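Local coordinates for protein ornithine aminotransferase (PDB 3LG0) that transfers the delta-amino group of ornithine to 2-oxoglutarate, giving glutamate semialdehyde and glutamate, as a pyridoxal-phosphate-dependent homodimer, at residues L348-F354 / K381-P387; R47-L52 / K369-T375; S53-N59 / Q236-R241; S337-R341 / E353-V359. All coordinates share one frame; numbering follows the deposited sequence.

Interaction 1: L348-F354 / K381-P387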
# COMPACT_ATOMS: atom_id res chain seq x y z
N LEU A 348 -12.15 -8.98 -22.11
CA LEU A 348 -12.47 -9.91 -21.02
C LEU A 348 -12.81 -9.16 -19.74
O LEU A 348 -12.62 -9.66 -18.63
CB LEU A 348 -11.34 -10.91 -20.82
CG LEU A 348 -11.26 -11.94 -21.94
CD1 LEU A 348 -10.06 -12.86 -21.76
CD2 LEU A 348 -12.54 -12.74 -21.96
N LEU A 349 -13.33 -7.96 -19.90
CA LEU A 349 -13.92 -7.22 -18.80
C LEU A 349 -15.44 -7.32 -18.96
O LEU A 349 -16.04 -6.53 -19.67
CB LEU A 349 -13.46 -5.76 -18.80
CG LEU A 349 -14.10 -4.83 -17.76
CD1 LEU A 349 -14.03 -5.43 -16.37
CD2 LEU A 349 -13.44 -3.46 -17.77
N CYS A 350 -16.04 -8.30 -18.31
CA CYS A 350 -17.45 -8.60 -18.54
C CYS A 350 -18.24 -8.60 -17.25
O CYS A 350 -17.67 -8.65 -16.17
CB CYS A 350 -17.60 -9.95 -19.23
SG CYS A 350 -16.46 -10.15 -20.61
N ALA A 351 -19.56 -8.55 -17.39
CA ALA A 351 -20.46 -8.58 -16.25
C ALA A 351 -21.86 -8.99 -16.70
O ALA A 351 -22.21 -8.86 -17.86
CB ALA A 351 -20.48 -7.23 -15.56
N ILE A 352 -22.65 -9.52 -15.77
CA ILE A 352 -24.05 -9.73 -16.04
C ILE A 352 -24.79 -8.94 -14.99
O ILE A 352 -24.54 -9.12 -13.81
CB ILE A 352 -24.47 -11.22 -15.95
CG1 ILE A 352 -23.72 -12.06 -16.97
CG2 ILE A 352 -25.96 -11.36 -16.17
CD1 ILE A 352 -24.04 -13.55 -16.89
N GLU A 353 -25.67 -8.05 -15.41
CA GLU A 353 -26.54 -7.38 -14.46
C GLU A 353 -27.85 -8.15 -14.35
O GLU A 353 -28.40 -8.54 -15.35
CB GLU A 353 -26.82 -5.94 -14.89
CG GLU A 353 -27.88 -5.28 -14.04
CD GLU A 353 -27.99 -3.79 -14.27
OE1 GLU A 353 -27.18 -3.22 -15.03
OE2 GLU A 353 -28.90 -3.17 -13.67
N PHE A 354 -28.33 -8.37 -13.12
CA PHE A 354 -29.56 -9.12 -12.86
C PHE A 354 -30.67 -8.20 -12.39
O PHE A 354 -30.40 -7.13 -11.85
CB PHE A 354 -29.32 -10.21 -11.81
CG PHE A 354 -28.43 -11.31 -12.28
CD1 PHE A 354 -28.95 -12.40 -12.96
CD2 PHE A 354 -27.05 -11.24 -12.08
CE1 PHE A 354 -28.13 -13.41 -13.43
CE2 PHE A 354 -26.22 -12.23 -12.54
CZ PHE A 354 -26.76 -13.33 -13.21
N LYS A 381 -26.79 -5.83 -7.89
CA LYS A 381 -27.32 -6.21 -9.19
C LYS A 381 -26.36 -6.96 -10.10
O LYS A 381 -26.77 -7.83 -10.85
CB LYS A 381 -27.80 -4.96 -9.94
CG LYS A 381 -28.53 -3.95 -9.08
CD LYS A 381 -28.71 -2.64 -9.83
CE LYS A 381 -29.13 -1.52 -8.89
NZ LYS A 381 -28.87 -0.17 -9.49
N THR A 382 -25.07 -6.61 -10.05
CA THR A 382 -24.13 -7.03 -11.08
C THR A 382 -23.10 -8.04 -10.61
O THR A 382 -22.56 -7.93 -9.52
CB THR A 382 -23.43 -5.80 -11.73
OG1 THR A 382 -24.41 -4.94 -12.32
CG2 THR A 382 -22.49 -6.24 -12.82
N VAL A 383 -22.85 -9.05 -11.44
CA VAL A 383 -21.84 -10.07 -11.17
C VAL A 383 -20.68 -9.84 -12.13
O VAL A 383 -20.88 -9.66 -13.33
CB VAL A 383 -22.42 -11.49 -11.33
CG1 VAL A 383 -21.31 -12.53 -11.33
CG2 VAL A 383 -23.42 -11.79 -10.23
N ARG A 384 -19.47 -9.85 -11.59
CA ARG A 384 -18.25 -9.61 -12.35
C ARG A 384 -17.81 -10.88 -13.10
O ARG A 384 -17.82 -11.98 -12.55
CB ARG A 384 -17.16 -9.14 -11.36
CG ARG A 384 -15.83 -8.74 -11.97
CD ARG A 384 -15.96 -7.55 -12.89
NE ARG A 384 -16.39 -6.32 -12.23
CZ ARG A 384 -15.56 -5.39 -11.76
NH1 ARG A 384 -14.26 -5.57 -11.84
NH2 ARG A 384 -16.04 -4.30 -11.19
N LEU A 385 -17.45 -10.74 -14.36
CA LEU A 385 -16.94 -11.88 -15.10
C LEU A 385 -15.61 -11.48 -15.71
O LEU A 385 -15.58 -10.92 -16.81
CB LEU A 385 -17.94 -12.32 -16.18
CG LEU A 385 -19.25 -12.94 -15.69
CD1 LEU A 385 -20.24 -13.10 -16.81
CD2 LEU A 385 -18.99 -14.27 -15.01
N THR A 386 -14.52 -11.73 -14.99
CA THR A 386 -13.20 -11.32 -15.43
C THR A 386 -12.15 -12.36 -15.09
O THR A 386 -11.53 -12.29 -14.03
CB THR A 386 -12.76 -9.96 -14.80
OG1 THR A 386 -12.88 -10.04 -13.38
CG2 THR A 386 -13.62 -8.81 -15.31
N PRO A 387 -11.94 -13.32 -16.00
CA PRO A 387 -10.97 -14.42 -15.87
C PRO A 387 -9.57 -13.97 -16.24
O PRO A 387 -9.40 -12.99 -16.96
CB PRO A 387 -11.43 -15.41 -16.94
CG PRO A 387 -12.03 -14.54 -18.01
CD PRO A 387 -12.71 -13.41 -17.26
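I352 and V383 hold the middle of this antiparallel strand pair with two backbone bonds, V383 N giving to I352 O at 2.9 Å, almost straight at 174°, and I352 N giving to V383 O. The two strands, 349-354 and 382-385, are neighbours, flanked by 340-346 and 373-378, in a seven-stranded mixed sheet built from both ends of this aminotransferase chain. C350 and L385 form the next hydrogen-bonded pair; L385 N reaches C350 O at 2.8 Å but from above the carbonyl plane. At the other end F354 N is held by K381 O, which also lies at the edge of the phenyl ring, in its plane.

Side chains alternate between two faces. A351, E353, T382 and R384 share one: the methyl CG2 of T382 sits 3.5 Å from A351 CB, while E353 runs out extended, its OE1 in a salt bridge to R344 on strand 340-346. The other face carries C350, I352, V383 and L385 and is covered by helices 315-333 and 361-370. There L385 CD1 meets I352 CG1 at 3.6 Å, and V383 CG2 comes to F354 CE2 at 3.7 Å. One face of that phenyl ring rests on I352 CG2. Beyond the paired strands, T386 turns CG2 anti to its carbonyl carbon, which brings this methyl alongside L349, 3.6 Å from L349 CD1; T386 OG1 is bonded to L52 O.

Interaction 2: R47-L52 / K369-T375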
# COMPACT_ATOMS: atom_id res chain seq x y z
N ARG A 47 -11.63 -27.69 -7.54
CA ARG A 47 -11.04 -26.71 -8.43
C ARG A 47 -12.11 -25.77 -8.98
O ARG A 47 -13.23 -26.20 -9.28
CB ARG A 47 -10.34 -27.42 -9.58
CG ARG A 47 -9.74 -26.46 -10.60
CD ARG A 47 -9.16 -27.21 -11.79
NE ARG A 47 -10.19 -27.58 -12.74
CZ ARG A 47 -9.95 -28.21 -13.89
NH1 ARG A 47 -8.71 -28.55 -14.22
NH2 ARG A 47 -10.96 -28.52 -14.71
N TYR A 48 -11.77 -24.50 -9.09
CA TYR A 48 -12.72 -23.52 -9.62
C TYR A 48 -12.06 -22.62 -10.66
O TYR A 48 -10.86 -22.32 -10.59
CB TYR A 48 -13.28 -22.63 -8.50
CG TYR A 48 -13.77 -23.34 -7.26
CD1 TYR A 48 -12.88 -23.79 -6.29
CD2 TYR A 48 -15.13 -23.52 -7.04
CE1 TYR A 48 -13.33 -24.43 -5.15
CE2 TYR A 48 -15.59 -24.16 -5.90
CZ TYR A 48 -14.68 -24.61 -4.96
OH TYR A 48 -15.11 -25.23 -3.81
N TYR A 49 -12.85 -22.19 -11.63
CA TYR A 49 -12.43 -21.12 -12.50
C TYR A 49 -12.49 -19.83 -11.70
O TYR A 49 -13.53 -19.51 -11.09
CB TYR A 49 -13.36 -21.01 -13.71
CG TYR A 49 -13.09 -22.02 -14.82
CD1 TYR A 49 -13.92 -23.13 -14.99
CD2 TYR A 49 -12.04 -21.84 -15.71
CE1 TYR A 49 -13.68 -24.05 -16.01
CE2 TYR A 49 -11.79 -22.74 -16.74
CZ TYR A 49 -12.61 -23.85 -16.88
OH TYR A 49 -12.37 -24.76 -17.88
N ASP A 50 -11.39 -19.08 -11.70
CA ASP A 50 -11.36 -17.77 -11.04
C ASP A 50 -11.87 -16.71 -11.99
O ASP A 50 -11.18 -16.35 -12.93
CB ASP A 50 -9.93 -17.41 -10.63
CG ASP A 50 -9.86 -16.11 -9.84
OD1 ASP A 50 -10.84 -15.33 -9.87
OD2 ASP A 50 -8.83 -15.87 -9.19
N PHE A 51 -13.08 -16.22 -11.73
CA PHE A 51 -13.68 -15.22 -12.61
C PHE A 51 -13.66 -13.80 -12.05
O PHE A 51 -14.35 -12.90 -12.55
CB PHE A 51 -15.09 -15.65 -13.09
CG PHE A 51 -15.08 -16.16 -14.50
CD1 PHE A 51 -14.30 -17.26 -14.84
CD2 PHE A 51 -15.77 -15.51 -15.50
CE1 PHE A 51 -14.24 -17.72 -16.14
CE2 PHE A 51 -15.73 -15.97 -16.81
CZ PHE A 51 -14.96 -17.07 -17.13
N LEU A 52 -12.84 -13.62 -11.01
CA LEU A 52 -12.57 -12.31 -10.45
C LEU A 52 -11.16 -11.84 -10.79
O LEU A 52 -10.92 -10.67 -11.04
CB LEU A 52 -12.74 -12.35 -8.94
CG LEU A 52 -13.02 -11.00 -8.29
CD1 LEU A 52 -14.25 -10.43 -8.93
CD2 LEU A 52 -13.21 -11.17 -6.80
N LYS A 369 -20.27 -20.75 -7.53
CA LYS A 369 -19.23 -21.42 -6.79
C LYS A 369 -19.51 -22.92 -6.77
O LYS A 369 -18.63 -23.73 -7.12
CB LYS A 369 -19.15 -20.84 -5.37
CG LYS A 369 -18.04 -21.44 -4.50
CD LYS A 369 -18.60 -22.47 -3.55
CE LYS A 369 -17.50 -23.07 -2.69
NZ LYS A 369 -18.05 -24.10 -1.77
N GLU A 370 -20.73 -23.28 -6.39
CA GLU A 370 -21.17 -24.67 -6.36
C GLU A 370 -20.93 -25.32 -7.72
O GLU A 370 -20.59 -26.51 -7.81
CB GLU A 370 -22.65 -24.73 -5.99
CG GLU A 370 -23.16 -26.06 -5.48
CD GLU A 370 -24.67 -26.04 -5.19
OE1 GLU A 370 -25.15 -25.09 -4.53
OE2 GLU A 370 -25.37 -26.97 -5.64
N ASN A 371 -21.09 -24.53 -8.78
CA ASN A 371 -20.94 -25.01 -10.15
C ASN A 371 -19.52 -24.96 -10.73
O ASN A 371 -19.31 -25.31 -11.88
CB ASN A 371 -21.93 -24.30 -11.06
CG ASN A 371 -23.33 -24.88 -10.94
OD1 ASN A 371 -24.34 -24.21 -11.21
ND2 ASN A 371 -23.41 -26.13 -10.50
N GLY A 372 -18.55 -24.55 -9.92
CA GLY A 372 -17.16 -24.57 -10.35
C GLY A 372 -16.58 -23.26 -10.85
O GLY A 372 -15.54 -23.24 -11.50
N LEU A 373 -17.24 -22.15 -10.56
CA LEU A 373 -16.75 -20.83 -11.00
C LEU A 373 -16.96 -19.83 -9.89
O LEU A 373 -18.06 -19.71 -9.36
CB LEU A 373 -17.46 -20.38 -12.28
CG LEU A 373 -17.19 -19.02 -12.92
CD1 LEU A 373 -17.38 -19.11 -14.45
CD2 LEU A 373 -18.05 -17.90 -12.32
N ILE A 374 -15.91 -19.11 -9.51
CA ILE A 374 -16.04 -18.15 -8.43
C ILE A 374 -15.93 -16.70 -8.87
O ILE A 374 -15.06 -16.33 -9.66
CB ILE A 374 -15.04 -18.40 -7.27
CG1 ILE A 374 -13.58 -18.34 -7.75
CG2 ILE A 374 -15.33 -19.72 -6.56
CD1 ILE A 374 -12.57 -18.40 -6.58
N THR A 375 -16.83 -15.88 -8.34
CA THR A 375 -16.83 -14.47 -8.59
C THR A 375 -17.62 -13.77 -7.49
O THR A 375 -18.03 -14.41 -6.53
CB THR A 375 -17.41 -14.15 -9.97
OG1 THR A 375 -17.29 -12.75 -10.23
CG2 THR A 375 -18.87 -14.58 -10.05
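Y48 reaches over the end of helix 361-370, where strand 47-50 runs parallel to strand 373-378 in the mixed sheet, just after a Schellman motif closes the helix at G372. From Y48 CB, which lies 3.8 Å from G372 O, the side chain passes the methyl CG2 of I374; Y48 CD2 is 3.8 Å from it, and the two side chains cross at about a right angle. Farther out, Y48 CE2 turns the ring edge to the carbonyl of K369, 3.3 Å from K369 O and in the plane of the ring. At the tip, Y48 OH lies 3.4 Å from K369 CE, and its hydrogen-bond partner is D42. A chi1 of -48°, with CG beside the backbone N, sends the ring toward the helix end.

Three backbone bonds fix the register: Y49 N to G372 O, I374 N to Y49 O, and F51 N to I374 O. G372 closes the helix with its positive phi of 99°, and its O takes the first bond of the pairing. At the strand's end, D50 OD1 accepts from L52 N in an Asx turn and also from S53 N. I374 is packed against F85 of the second subunit. On the other face, F51 offers the flat side of its ring to L373, whose CD1 stands 3.7 Å from the F51 ring centroid, 15° off the normal.

Interaction 3: S53-N59 / Q236-R241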
# COMPACT_ATOMS: atom_id res chain seq x y z
N SER A 53 -10.21 -12.78 -10.82
CA SER A 53 -8.80 -12.48 -11.05
C SER A 53 -8.24 -11.47 -10.05
O SER A 53 -7.35 -10.68 -10.39
CB SER A 53 -8.55 -11.98 -12.48
OG SER A 53 -8.99 -12.91 -13.45
N ALA A 54 -8.75 -11.51 -8.82
CA ALA A 54 -8.36 -10.54 -7.80
C ALA A 54 -8.42 -9.13 -8.40
O ALA A 54 -7.49 -8.34 -8.27
CB ALA A 54 -6.96 -10.86 -7.23
N TYR A 55 -9.52 -8.85 -9.09
CA TYR A 55 -9.76 -7.56 -9.72
C TYR A 55 -8.65 -7.17 -10.68
O TYR A 55 -8.15 -6.05 -10.64
CB TYR A 55 -10.00 -6.48 -8.67
CG TYR A 55 -11.16 -6.81 -7.76
CD1 TYR A 55 -12.47 -6.59 -8.18
CD2 TYR A 55 -10.95 -7.35 -6.50
CE1 TYR A 55 -13.55 -6.90 -7.34
CE2 TYR A 55 -12.00 -7.66 -5.66
CZ TYR A 55 -13.30 -7.44 -6.08
OH TYR A 55 -14.34 -7.76 -5.23
N SER A 56 -8.27 -8.10 -11.55
CA SER A 56 -7.28 -7.89 -12.59
C SER A 56 -5.82 -7.93 -12.14
O SER A 56 -4.93 -7.74 -12.96
CB SER A 56 -7.56 -6.61 -13.40
OG SER A 56 -8.74 -6.74 -14.16
N SER A 57 -5.56 -8.20 -10.87
CA SER A 57 -4.17 -8.39 -10.46
C SER A 57 -3.54 -9.60 -11.14
O SER A 57 -2.35 -9.57 -11.41
CB SER A 57 -4.05 -8.55 -8.95
OG SER A 57 -4.52 -7.40 -8.29
N VAL A 58 -4.32 -10.66 -11.37
CA VAL A 58 -3.76 -11.84 -12.05
C VAL A 58 -4.22 -11.99 -13.50
O VAL A 58 -4.65 -13.07 -13.92
CB VAL A 58 -3.91 -13.18 -11.25
CG1 VAL A 58 -3.07 -13.13 -10.00
CG2 VAL A 58 -5.36 -13.48 -10.90
N ASN A 59 -4.13 -10.91 -14.26
CA ASN A 59 -4.33 -10.97 -15.71
C ASN A 59 -3.42 -12.02 -16.35
O ASN A 59 -3.81 -12.70 -17.28
CB ASN A 59 -4.06 -9.61 -16.35
CG ASN A 59 -5.19 -8.64 -16.14
OD1 ASN A 59 -6.19 -8.96 -15.49
ND2 ASN A 59 -5.06 -7.43 -16.71
N GLN A 236 -7.89 -0.79 -13.53
CA GLN A 236 -8.62 -2.03 -13.83
C GLN A 236 -8.70 -2.35 -15.32
O GLN A 236 -8.63 -3.51 -15.72
CB GLN A 236 -10.06 -1.95 -13.31
CG GLN A 236 -10.17 -1.51 -11.86
CD GLN A 236 -10.07 -2.67 -10.90
OE1 GLN A 236 -10.49 -3.79 -11.22
NE2 GLN A 236 -9.51 -2.42 -9.72
N THR A 237 -8.88 -1.32 -16.15
CA THR A 237 -9.18 -1.53 -17.56
C THR A 237 -7.94 -1.79 -18.41
O THR A 237 -8.05 -2.31 -19.53
CB THR A 237 -9.90 -0.33 -18.16
OG1 THR A 237 -9.02 0.80 -18.13
CG2 THR A 237 -11.17 -0.04 -17.40
N GLY A 238 -6.77 -1.43 -17.90
CA GLY A 238 -5.55 -1.50 -18.70
C GLY A 238 -4.92 -2.87 -18.75
O GLY A 238 -5.50 -3.86 -18.29
N LEU A 239 -3.71 -2.93 -19.31
CA LEU A 239 -2.89 -4.13 -19.26
C LEU A 239 -3.57 -5.40 -19.80
O LEU A 239 -3.46 -6.48 -19.21
CB LEU A 239 -2.38 -4.36 -17.84
CG LEU A 239 -1.64 -3.17 -17.21
CD1 LEU A 239 -1.03 -3.57 -15.89
CD2 LEU A 239 -0.57 -2.60 -18.12
N GLY A 240 -4.26 -5.27 -20.93
CA GLY A 240 -4.84 -6.43 -21.59
C GLY A 240 -6.31 -6.73 -21.28
O GLY A 240 -6.98 -7.35 -22.08
N ARG A 241 -6.79 -6.28 -20.12
CA ARG A 241 -8.14 -6.62 -19.67
C ARG A 241 -9.20 -6.46 -20.76
O ARG A 241 -10.07 -7.32 -20.92
CB ARG A 241 -8.52 -5.86 -18.38
CG ARG A 241 -9.94 -6.09 -17.86
CD ARG A 241 -10.32 -7.58 -17.68
NE ARG A 241 -9.40 -8.30 -16.81
CZ ARG A 241 -9.42 -9.62 -16.62
NH1 ARG A 241 -10.32 -10.38 -17.23
NH2 ARG A 241 -8.52 -10.19 -15.82
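S56 and Q236 come together where two irregular pieces of backbone meet near the active site of this PLP-dependent enzyme. Residues 53-56 form a short, weakly bonded left-handed helical turn, whereas G238 to R241 make a type I' beta turn. G240, at phi 95°, takes a backbone shape in which a CB would press on the carbonyl O before it. Q236 borders K262, the probable attachment point of the cofactor, which is not bound to it here.

R241 carries the contact. Its chain leaves with CG anti to the backbone N and then bends at chi2 and chi3, folding the guanidinium back toward 53-59. R241 NH2 gives a short bond of 2.7 Å to N59 OD1, approaching from above the amide plane; the amide and guanidinium planes stand 66° apart. NE makes a weak bond to S56 OG. The remaining nitrogen, NH1, is bonded to the carbonyls of L348 and P387, so this buried group also ties the turn to the start of strand 349-354 and the end of strand 382-385. N59 works in both directions: while OD1 accepts from R241, N59 ND2 donates to L239 O at 3.1 Å, again out of the carbonyl plane, and so holds the beta turn. S53 OG lies obliquely beside R241 NH2, 3.6 Å away, and is itself bonded to T386 O.

Interaction 4: S337-R341 / E353-V359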
# COMPACT_ATOMS: atom_id res chain seq x y z
N SER A 337 -33.79 -15.37 -20.68
CA SER A 337 -33.77 -15.42 -19.22
C SER A 337 -34.58 -14.29 -18.60
O SER A 337 -34.48 -13.13 -19.01
CB SER A 337 -32.33 -15.34 -18.71
OG SER A 337 -32.29 -14.93 -17.35
N LYS A 338 -35.39 -14.62 -17.60
CA LYS A 338 -36.19 -13.62 -16.92
C LYS A 338 -35.36 -12.81 -15.90
O LYS A 338 -35.59 -11.61 -15.72
CB LYS A 338 -37.37 -14.29 -16.22
CG LYS A 338 -38.63 -13.44 -16.19
CD LYS A 338 -39.85 -14.26 -15.78
CE LYS A 338 -39.91 -15.58 -16.52
NZ LYS A 338 -40.02 -15.40 -17.99
N VAL A 339 -34.40 -13.46 -15.24
CA VAL A 339 -33.64 -12.81 -14.18
C VAL A 339 -32.50 -11.92 -14.69
O VAL A 339 -32.11 -10.97 -14.03
CB VAL A 339 -33.05 -13.83 -13.16
CG1 VAL A 339 -34.16 -14.61 -12.49
CG2 VAL A 339 -32.06 -14.76 -13.83
N VAL A 340 -31.97 -12.24 -15.88
CA VAL A 340 -30.94 -11.41 -16.51
C VAL A 340 -31.50 -10.09 -17.06
O VAL A 340 -32.47 -10.09 -17.82
CB VAL A 340 -30.26 -12.16 -17.67
CG1 VAL A 340 -29.28 -11.24 -18.38
CG2 VAL A 340 -29.56 -13.42 -17.16
N ARG A 341 -30.89 -8.97 -16.68
CA ARG A 341 -31.26 -7.66 -17.20
C ARG A 341 -30.41 -7.30 -18.41
O ARG A 341 -30.92 -6.79 -19.40
CB ARG A 341 -31.09 -6.59 -16.15
CG ARG A 341 -31.04 -5.19 -16.72
CD ARG A 341 -32.35 -4.45 -16.55
NE ARG A 341 -32.72 -4.32 -15.15
CZ ARG A 341 -33.97 -4.20 -14.71
NH1 ARG A 341 -34.97 -4.19 -15.59
NH2 ARG A 341 -34.22 -4.09 -13.41
N GLU A 353 -25.67 -8.05 -15.41
CA GLU A 353 -26.54 -7.38 -14.46
C GLU A 353 -27.85 -8.15 -14.35
O GLU A 353 -28.40 -8.54 -15.35
CB GLU A 353 -26.82 -5.94 -14.89
CG GLU A 353 -27.88 -5.28 -14.04
CD GLU A 353 -27.99 -3.79 -14.27
OE1 GLU A 353 -27.18 -3.22 -15.03
OE2 GLU A 353 -28.90 -3.17 -13.67
N PHE A 354 -28.33 -8.37 -13.12
CA PHE A 354 -29.56 -9.12 -12.86
C PHE A 354 -30.67 -8.20 -12.39
O PHE A 354 -30.40 -7.13 -11.85
CB PHE A 354 -29.32 -10.21 -11.81
CG PHE A 354 -28.43 -11.31 -12.28
CD1 PHE A 354 -28.95 -12.40 -12.96
CD2 PHE A 354 -27.05 -11.24 -12.08
CE1 PHE A 354 -28.13 -13.41 -13.43
CE2 PHE A 354 -26.22 -12.23 -12.54
CZ PHE A 354 -26.76 -13.33 -13.21
N LYS A 355 -31.92 -8.61 -12.59
CA LYS A 355 -33.07 -7.91 -12.02
C LYS A 355 -33.13 -8.22 -10.52
O LYS A 355 -33.66 -9.26 -10.11
CB LYS A 355 -34.40 -8.34 -12.69
CG LYS A 355 -34.34 -8.65 -14.18
CD LYS A 355 -34.65 -7.46 -15.04
CE LYS A 355 -36.05 -7.51 -15.61
NZ LYS A 355 -36.16 -8.54 -16.69
N ASN A 356 -32.59 -7.33 -9.70
CA ASN A 356 -32.48 -7.61 -8.26
C ASN A 356 -33.83 -7.73 -7.54
O ASN A 356 -33.88 -8.09 -6.37
CB ASN A 356 -31.58 -6.59 -7.56
CG ASN A 356 -32.09 -5.17 -7.72
OD1 ASN A 356 -32.61 -4.80 -8.77
ND2 ASN A 356 -31.95 -4.37 -6.67
N ASP A 357 -34.92 -7.42 -8.24
CA ASP A 357 -36.25 -7.65 -7.69
C ASP A 357 -36.68 -9.10 -7.82
O ASP A 357 -37.60 -9.54 -7.13
CB ASP A 357 -37.27 -6.76 -8.38
CG ASP A 357 -37.23 -5.34 -7.88
OD1 ASP A 357 -36.74 -5.15 -6.75
OD2 ASP A 357 -37.67 -4.43 -8.61
N LEU A 358 -36.01 -9.85 -8.70
CA LEU A 358 -36.38 -11.24 -8.94
C LEU A 358 -35.41 -12.22 -8.31
O LEU A 358 -35.81 -13.30 -7.88
CB LEU A 358 -36.48 -11.51 -10.44
CG LEU A 358 -37.42 -10.56 -11.20
CD1 LEU A 358 -37.61 -11.00 -12.63
CD2 LEU A 358 -38.77 -10.48 -10.50
N VAL A 359 -34.13 -11.85 -8.24
CA VAL A 359 -33.11 -12.73 -7.65
C VAL A 359 -32.20 -12.04 -6.65
O VAL A 359 -31.99 -10.83 -6.70
CB VAL A 359 -32.22 -13.37 -8.71
CG1 VAL A 359 -32.87 -14.60 -9.29
CG2 VAL A 359 -31.86 -12.35 -9.79
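V339 and V359 press together at the apolar centre, CG1 of V339 against CG1 of V359 at 3.5 Å, tighter than usual, with the side chains crossing at about a right angle. The other methyl, V339 CG2, lies 4.0 Å from F354 CD1, and V340 CG2 touches the next ring carbon, CE1, obliquely. V339 O sits at the ring edge.

Around this centre run the backbone bonds of the open end of the beta hairpin 340-346/349-354, where V340 and F354 are an antiparallel non-hydrogen-bonded pair. K355 N gives to V339 O at 2.8 Å and 171°, and R341 N gives to E353 O. S337 OG accepts from V340 N, an ST motif just before the strand.

The outer edge is charged. K355 bends at chi2, chi3 and chi4 and lays CD over the centre of the R341 guanidinium, 3.3 Å above its plane, while K355 NZ gives a long hydrogen bond of 3.3 Å to K338 O. The two cationic groups thus meet through the lysine's aliphatic part. R341 runs side by side with E353, guanidinium and carboxylate planes 81° apart, but R341 NE stays 4.3 Å from E353 OE2, beyond a salt bridge, which E353 makes with R344.

Helix 393-412 receives V339 and V340 on V407 and V359 on F410, its D411 bonds S337 OG, and helix 361-370 meets F354 and V359 through I364.

Interactions 1, 2 and 4 belong to one mixed sheet, and interaction 1 lies between the other two: it shares E353 and F354 with interaction 4 and touches interaction 2 through R384 O and T375 OG1, 2.5 Å apart. Interactions 1 and 2 are buried, with regular backbone pairing and apolar side chains, antiparallel in the first and parallel in the second. Interaction 4, at the outermost strand, is partly exposed, with lysine and arginine at its rim. Interaction 3 is also buried but depends on side-chain polar bonds between irregular segments close to the probable cofactor lysine; R241 NH1 connects it to P387 O of interaction 1. Interactions 2 and 3 both touch the second subunit.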